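PDB 1XM7: calcineurin-like phosphoesterase domain-containing protein from Aquifex aeolicus, which is of unknown function but is probably a hydrolase of the calcineurin-like phosphoesterase kind. Local coordinates for residues C140-I144 with I164-N168. Residues are numbered along the deposited sequence; the frame is centred on the assembly and turned at random.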
loop_
_atom_site.group_PDB
_atom_site.type_symbol
_atom_site.label_atom_id
_atom_site.label_comp_id
_atom_site.label_asym_id
_atom_site.label_seq_id
_atom_site.Cartn_x
_atom_site.Cartn_y
_atom_site.Cartn_z
ATOM N N CYS A 140 -13.300 -11.543 7.646
ATOM C CA CYS A 140 -11.999 -11.575 6.991
ATOM C C CYS A 140 -10.913 -12.269 7.801
ATOM O O CYS A 140 -10.910 -12.246 9.039
ATOM C CB CYS A 140 -11.560 -10.154 6.639
ATOM S SG CYS A 140 -12.602 -9.387 5.379
ATOM N N ASP A 141 -9.986 -12.889 7.080
ATOM C CA ASP A 141 -8.891 -13.605 7.704
ATOM C C ASP A 141 -7.646 -12.739 7.866
ATOM O O ASP A 141 -6.881 -12.895 8.824
ATOM C CB ASP A 141 -8.571 -14.850 6.875
ATOM C CG ASP A 141 -9.709 -15.853 6.886
ATOM O OD1 ASP A 141 -9.932 -16.481 7.947
ATOM O OD2 ASP A 141 -10.391 -16.002 5.846
ATOM N N LEU A 142 -7.447 -11.813 6.940
ATOM C CA LEU A 142 -6.282 -10.948 7.005
ATOM C C LEU A 142 -6.555 -9.543 6.483
ATOM O O LEU A 142 -7.434 -9.329 5.647
ATOM C CB LEU A 142 -5.142 -11.576 6.207
ATOM C CG LEU A 142 -3.858 -10.770 6.020
ATOM C CD1 LEU A 142 -3.152 -10.560 7.364
ATOM C CD2 LEU A 142 -2.958 -11.508 5.025
ATOM N N LEU A 143 -5.794 -8.587 7.001
ATOM C CA LEU A 143 -5.901 -7.205 6.575
ATOM C C LEU A 143 -4.532 -6.763 6.119
ATOM O O LEU A 143 -3.570 -6.852 6.867
ATOM C CB LEU A 143 -6.348 -6.299 7.723
ATOM C CG LEU A 143 -6.244 -4.787 7.453
ATOM C CD1 LEU A 143 -7.157 -4.401 6.301
ATOM C CD2 LEU A 143 -6.611 -4.005 8.703
ATOM N N ILE A 144 -4.441 -6.319 4.875
ATOM C CA ILE A 144 -3.185 -5.814 4.350
ATOM C C ILE A 144 -3.458 -4.321 4.242
ATOM O O ILE A 144 -4.454 -3.908 3.639
ATOM C CB ILE A 144 -2.880 -6.390 2.966
ATOM C CG1 ILE A 144 -2.869 -7.912 3.046
ATOM C CG2 ILE A 144 -1.527 -5.882 2.466
ATOM C CD1 ILE A 144 -2.346 -8.574 1.806
ATOM N N ILE A 164 -7.548 -9.266 15.062
ATOM C CA ILE A 164 -7.298 -8.977 13.656
ATOM C C ILE A 164 -5.838 -9.231 13.285
ATOM O O ILE A 164 -4.916 -8.779 13.977
ATOM C CB ILE A 164 -7.645 -7.494 13.322
ATOM C CG1 ILE A 164 -9.127 -7.217 13.596
ATOM C CG2 ILE A 164 -7.319 -7.198 11.876
ATOM C CD1 ILE A 164 -9.535 -5.759 13.432
ATOM N N GLU A 165 -5.639 -9.971 12.199
ATOM C CA GLU A 165 -4.302 -10.268 11.709
ATOM C C GLU A 165 -4.013 -9.293 10.574
ATOM O O GLU A 165 -4.896 -8.991 9.781
ATOM C CB GLU A 165 -4.232 -11.713 11.211
ATOM C CG GLU A 165 -4.280 -12.734 12.334
ATOM C CD GLU A 165 -3.165 -12.529 13.356
ATOM O OE1 GLU A 165 -3.223 -13.143 14.447
ATOM O OE2 GLU A 165 -2.225 -11.755 13.065
ATOM N N CYS A 166 -2.785 -8.797 10.488
ATOM C CA CYS A 166 -2.465 -7.831 9.446
ATOM C C CYS A 166 -0.993 -7.776 9.055
ATOM O O CYS A 166 -0.132 -8.351 9.714
ATOM C CB CYS A 166 -2.899 -6.433 9.904
ATOM S SG CYS A 166 -1.951 -5.839 11.348
ATOM N N ILE A 167 -0.721 -7.068 7.966
ATOM C CA ILE A 167 0.634 -6.877 7.478
ATOM C C ILE A 167 0.691 -5.490 6.852
ATOM O O ILE A 167 -0.192 -5.111 6.081
ATOM C CB ILE A 167 1.026 -7.925 6.430
ATOM C CG1 ILE A 167 1.854 -7.242 5.345
ATOM C CG2 ILE A 167 -0.202 -8.634 5.901
ATOM C CD1 ILE A 167 1.908 -7.983 4.050
ATOM N N ASN A 168 1.735 -4.745 7.193
ATOM C CA ASN A 168 1.913 -3.385 6.715
ATOM C C ASN A 168 2.658 -3.352 5.384
ATOM O O ASN A 168 3.846 -3.667 5.337
ATOM C CB ASN A 168 2.696 -2.594 7.759
ATOM C CG ASN A 168 2.637 -1.106 7.530
ATOM O OD1 ASN A 168 2.586 -0.649 6.393
ATOM N ND2 ASN A 168 2.662 -0.337 8.612
#
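Two neighbouring parallel strands of a mixed beta sheet, in a calcineurin-like phosphoesterase fold, meet here. Strand 142-145 lies inside the sheet, between 107-112 and the edge strand 166-168. The axes of 142-144 and 166-168 approach to 4.8 Å at 12°. Leu143 makes both backbone hydrogen bonds of this contact: its N donates to Glu165 O (2.9 Å), and its O accepts from Ile167 N (3.1 Å). Leu143 therefore sits opposite Cys166, and Ile144 opposite Ile167.

On one face, Leu142, Ile144 and Ile167 form a small apolar group. The side chain of Leu142 leaves sideways, but its tip leans across the gap. Leu142 CD1 lies over the edge strand, 3.4 Å from Glu165 O and 3.5 Å from Cys166 CA. Ile167 CG2 is the bump that fills the hollow between Leu142 CD1 (3.8 Å) and Ile144 CG1 (4.0 Å).

On the other face, Leu143 and Ile164 pack toward helix 125-137, touching Val131 and Tyr135 respectively. Cys166 shares this face, and a disulfide from its SG to Cys159 links the edge strand to the loop before it. Beside Leu143, contact is looser at Ile164 CG2, 4.4 Å from Leu143 CB. Leu143 O also lies 3.0 Å from Cys166 CA, a CA-H...O contact.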